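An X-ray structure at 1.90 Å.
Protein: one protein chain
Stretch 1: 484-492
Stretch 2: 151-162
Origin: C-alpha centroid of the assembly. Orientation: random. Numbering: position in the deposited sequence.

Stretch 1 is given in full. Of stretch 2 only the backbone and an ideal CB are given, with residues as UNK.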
# COMPACT_ATOMS: atom_id res chain seq x y z
N ASN A 484 -7.06 9.95 -1.90
CA ASN A 484 -7.37 9.42 -0.57
C ASN A 484 -8.62 10.12 -0.05
O ASN A 484 -8.59 10.77 1.00
CB ASN A 484 -6.18 9.72 0.35
CG ASN A 484 -5.92 8.61 1.33
OD1 ASN A 484 -6.30 7.46 1.11
ND2 ASN A 484 -5.24 8.94 2.43
N THR A 485 -9.72 9.94 -0.77
CA THR A 485 -10.94 10.65 -0.44
C THR A 485 -12.26 9.93 -0.66
O THR A 485 -12.32 8.82 -1.19
CB THR A 485 -11.04 11.89 -1.33
OG1 THR A 485 -11.23 11.46 -2.68
CG2 THR A 485 -9.76 12.72 -1.27
N PHE A 486 -13.33 10.61 -0.26
CA PHE A 486 -14.69 10.18 -0.48
C PHE A 486 -15.58 11.41 -0.31
O PHE A 486 -15.21 12.37 0.37
CB PHE A 486 -15.13 9.02 0.44
CG PHE A 486 -15.49 9.42 1.85
CD1 PHE A 486 -14.80 8.88 2.94
CD2 PHE A 486 -16.58 10.26 2.11
CE1 PHE A 486 -15.18 9.17 4.25
CE2 PHE A 486 -16.96 10.56 3.42
CZ PHE A 486 -16.26 10.01 4.49
N ARG A 487 -16.71 11.41 -1.00
CA ARG A 487 -17.66 12.50 -0.87
C ARG A 487 -18.97 11.85 -0.48
O ARG A 487 -19.37 10.84 -1.05
CB ARG A 487 -17.85 13.26 -2.19
CG ARG A 487 -19.12 14.14 -2.18
CD ARG A 487 -19.10 15.17 -3.29
NE ARG A 487 -18.08 16.18 -3.06
CZ ARG A 487 -17.83 17.18 -3.90
NH1 ARG A 487 -18.52 17.30 -5.03
NH2 ARG A 487 -16.88 18.06 -3.61
N TYR A 488 -19.62 12.43 0.52
CA TYR A 488 -20.88 11.93 1.02
C TYR A 488 -21.86 13.09 0.95
O TYR A 488 -21.59 14.17 1.47
CB TYR A 488 -20.73 11.47 2.47
CG TYR A 488 -22.00 10.98 3.12
CD1 TYR A 488 -22.36 9.64 3.07
CD2 TYR A 488 -22.85 11.87 3.78
CE1 TYR A 488 -23.53 9.18 3.68
CE2 TYR A 488 -24.03 11.43 4.39
CZ TYR A 488 -24.36 10.09 4.33
OH TYR A 488 -25.52 9.66 4.94
N ILE A 489 -22.99 12.87 0.28
CA ILE A 489 -24.01 13.90 0.15
C ILE A 489 -25.15 13.49 1.08
O ILE A 489 -25.71 12.40 0.96
CB ILE A 489 -24.52 14.00 -1.30
CG1 ILE A 489 -23.33 14.19 -2.24
CG2 ILE A 489 -25.47 15.18 -1.44
CD1 ILE A 489 -23.66 14.04 -3.71
N CYS A 490 -25.47 14.38 2.01
CA CYS A 490 -26.48 14.13 3.03
C CYS A 490 -27.95 14.05 2.66
O CYS A 490 -28.43 14.75 1.77
CB CYS A 490 -26.36 15.19 4.12
SG CYS A 490 -24.78 15.19 4.97
N ARG A 491 -28.65 13.17 3.36
CA ARG A 491 -30.08 13.03 3.20
C ARG A 491 -30.52 13.96 4.33
O ARG A 491 -29.67 14.48 5.06
CB ARG A 491 -30.55 11.60 3.48
CG ARG A 491 -30.37 11.13 4.92
CD ARG A 491 -31.21 9.89 5.18
NE ARG A 491 -30.85 8.80 4.28
CZ ARG A 491 -29.86 7.95 4.51
NH1 ARG A 491 -29.12 8.06 5.61
NH2 ARG A 491 -29.57 7.00 3.61
N GLU A 492 -31.82 14.17 4.50
CA GLU A 492 -32.28 15.07 5.54
C GLU A 492 -32.20 14.46 6.94
O GLU A 492 -32.56 13.31 7.14
CB GLU A 492 -33.73 15.49 5.25
CG GLU A 492 -34.28 16.55 6.19
CD GLU A 492 -33.54 17.87 6.07
OE1 GLU A 492 -33.26 18.30 4.93
OE2 GLU A 492 -33.26 18.48 7.12
N UNK A 151 -12.09 5.74 -4.83
CA UNK A 151 -12.50 6.60 -3.73
C UNK A 151 -13.96 6.84 -4.05
O UNK A 151 -14.28 7.29 -5.16
CB UNK A 151 -11.68 7.89 -3.61
N UNK A 152 -14.86 6.57 -3.11
CA UNK A 152 -16.28 6.70 -3.41
C UNK A 152 -16.94 8.06 -3.29
O UNK A 152 -16.44 8.98 -2.64
CB UNK A 152 -17.04 5.74 -2.49
N UNK A 153 -18.08 8.16 -3.96
CA UNK A 153 -18.93 9.35 -3.95
C UNK A 153 -20.33 8.76 -3.73
O UNK A 153 -20.83 8.01 -4.58
CB UNK A 153 -18.82 10.18 -5.23
N UNK A 154 -20.92 9.07 -2.58
CA UNK A 154 -22.23 8.53 -2.22
C UNK A 154 -23.27 9.61 -1.95
O UNK A 154 -23.06 10.47 -1.10
CB UNK A 154 -22.10 7.63 -0.99
N UNK A 155 -24.39 9.55 -2.66
CA UNK A 155 -25.46 10.51 -2.44
C UNK A 155 -26.52 9.77 -1.62
O UNK A 155 -27.32 9.00 -2.16
CB UNK A 155 -26.02 11.06 -3.75
N UNK A 156 -26.50 10.02 -0.32
CA UNK A 156 -27.41 9.37 0.62
C UNK A 156 -28.89 9.62 0.35
O UNK A 156 -29.75 8.90 0.84
CB UNK A 156 -27.08 9.83 2.04
N UNK A 157 -29.20 10.65 -0.43
CA UNK A 157 -30.59 10.95 -0.75
C UNK A 157 -31.22 9.84 -1.59
O UNK A 157 -32.44 9.69 -1.63
CB UNK A 157 -30.69 12.29 -1.49
N UNK A 158 -30.38 9.04 -2.24
CA UNK A 158 -30.87 7.94 -3.08
C UNK A 158 -30.53 6.58 -2.46
O UNK A 158 -30.74 5.54 -3.08
CB UNK A 158 -30.27 8.04 -4.49
N UNK A 159 -30.02 6.61 -1.23
CA UNK A 159 -29.64 5.38 -0.54
C UNK A 159 -30.67 4.94 0.50
O UNK A 159 -31.12 5.74 1.32
CB UNK A 159 -28.28 5.57 0.13
N UNK A 160 -31.04 3.66 0.44
CA UNK A 160 -31.99 3.09 1.40
C UNK A 160 -31.16 2.68 2.62
O UNK A 160 -30.63 1.57 2.68
CB UNK A 160 -32.76 1.91 0.81
N UNK A 161 -31.05 3.59 3.58
CA UNK A 161 -30.26 3.40 4.79
C UNK A 161 -30.41 2.06 5.52
O UNK A 161 -29.42 1.51 6.00
CB UNK A 161 -30.61 4.52 5.77
N UNK A 162 -31.63 1.55 5.62
CA UNK A 162 -31.86 0.29 6.33
C UNK A 162 -31.90 -0.96 5.45
O UNK A 162 -32.48 -1.97 5.83
CB UNK A 162 -33.18 0.39 7.10

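The two backbones run parallel. Most side chains would leave the backbone bonds intact, though proline would lose the N-H at 154 or 156.

Position 151 aims its CA-to-CB bond toward stretch 1. An ideal CB there would sit 2.7 Å from Thr485 O, a clash. Phi/psi of -89/125 would suit any residue, so the lack of space is what argues for no side chain. The residue is Gly151, and its CA lies 3.4 Å from Thr485 O.

Position 152 points sideways, with the ideal CB 4.8 Å from Phe486 CB. Many side chains fit, and a long one could bend back toward Phe486. The backbone O of 152 accepts from Arg487 N at 2.9 Å. It is Glu152. Its end comes nearer, with CD 3.5 Å from Phe486 CB, and its carboxylate is bonded elsewhere in the structure. A water bridges Glu152 O and Thr485 OG1.

Position 153 pairs with Arg487, and both side chains lie on one face of the sheet. Extended angles of -134/114 favour a beta-branched residue, and the aliphatic part of Arg487 offers an apolar neighbour. Val, Ile or Thr would suit. It is Val153, chi1 t, with CG2 4.2 Å from Arg487 CB.

Position 154 lies on the other face, beside Tyr488. Its ideal CB is 4.5 Å from Tyr488 CD1, so an apolar side chain is likely. Its N donates to Arg487 O at 2.8 Å, and its O accepts from Ile489 N at 2.8 Å. It is Ile154, whose CB packs near the tyrosine while its end leads away.

Position 155 returns to the face of Ile489, with the ideal CB 3.8 Å from Ile489 CD1. Stretch 1 would favour an apolar group here, and it offers no charge that calls for an acid. The residue is nevertheless Asp155. Its partner is within its own stretch: OD1 makes a salt bridge with NH2 of 157 at 2.7 Å, and OD2 accepts from the backbone N of 157 at 3.0 Å.

Position 156 points toward stretch 1. Its ideal CB is 3.1 Å from Ile489 O and 3.3 Å from Tyr488 OH, so only a very small residue looks comfortable. It is Ala156. Its CB lies over one face of the Arg491 guanidinium, and its N donates to Ile489 O at 2.8 Å.

Position 157 points sideways past Cys490 O, leaving room for a long chain. It is Arg157. Arg157 CG lies 3.3 Å from Cys490 O, and Ile489 CG2 covers one guanidinium face.

Position 158 points away; it is Glu158.

Position 159 faces Arg491 NH2, 4.0 Å from the ideal CB. Its backbone O accepts from that NH2 at 3.0 Å, leaving the side chain free to be apolar. It is Leu159.

Position 160 points away and is Ala160.

Position 161 points toward Arg491, so an acid suits. It is Glu161. OE1 forms a salt bridge with Arg491 NE at 3.3 Å, by charge alone, over the guanidinium face opposite Ala156 CB.

Position 162, out of reach, is Asp162.

Stretch 2, residues 151-162: GEVIDARELAED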
# COMPACT_ATOMS: atom_id res chain seq x y z
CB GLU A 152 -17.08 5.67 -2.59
CG GLU A 152 -17.41 6.06 -1.13
CD GLU A 152 -16.30 5.72 -0.14
OE1 GLU A 152 -16.61 5.58 1.06
OE2 GLU A 152 -15.12 5.61 -0.55
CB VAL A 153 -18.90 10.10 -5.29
CG1 VAL A 153 -19.98 11.17 -5.31
CG2 VAL A 153 -17.54 10.73 -5.50
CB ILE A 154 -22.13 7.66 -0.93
CG1 ILE A 154 -21.01 6.63 -1.06
CG2 ILE A 154 -23.47 6.99 -0.66
CD1 ILE A 154 -21.25 5.55 -2.10
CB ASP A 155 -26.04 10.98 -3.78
CG ASP A 155 -27.05 12.09 -3.61
OD1 ASP A 155 -27.24 12.87 -4.57
OD2 ASP A 155 -27.66 12.19 -2.52
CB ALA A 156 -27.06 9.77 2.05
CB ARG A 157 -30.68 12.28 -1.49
CG ARG A 157 -30.31 13.47 -0.63
CD ARG A 157 -30.21 14.74 -1.44
NE ARG A 157 -29.20 14.64 -2.49
CZ ARG A 157 -28.83 15.67 -3.25
NH1 ARG A 157 -29.38 16.86 -3.07
NH2 ARG A 157 -27.90 15.50 -4.18
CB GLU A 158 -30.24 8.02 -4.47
CG GLU A 158 -30.38 9.37 -5.13
CD GLU A 158 -29.69 9.44 -6.47
OE1 GLU A 158 -29.59 10.55 -7.02
OE2 GLU A 158 -29.24 8.39 -6.98
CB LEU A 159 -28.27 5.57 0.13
CG LEU A 159 -27.64 4.46 0.97
CD1 LEU A 159 -28.27 4.41 2.34
CD2 LEU A 159 -27.79 3.14 0.27
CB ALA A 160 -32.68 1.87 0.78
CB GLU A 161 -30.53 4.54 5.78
CG GLU A 161 -31.92 4.54 6.39
CD GLU A 161 -32.27 5.84 7.09
OE1 GLU A 161 -32.48 6.86 6.38
OE2 GLU A 161 -32.32 5.86 8.34
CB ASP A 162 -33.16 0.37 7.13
CG ASP A 162 -33.20 1.55 8.08
OD1 ASP A 162 -32.18 1.81 8.75
OD2 ASP A 162 -34.25 2.22 8.15
O HOH W 1 -14.00 10.46 -3.88
O HOH W 2 -32.74 8.68 1.86
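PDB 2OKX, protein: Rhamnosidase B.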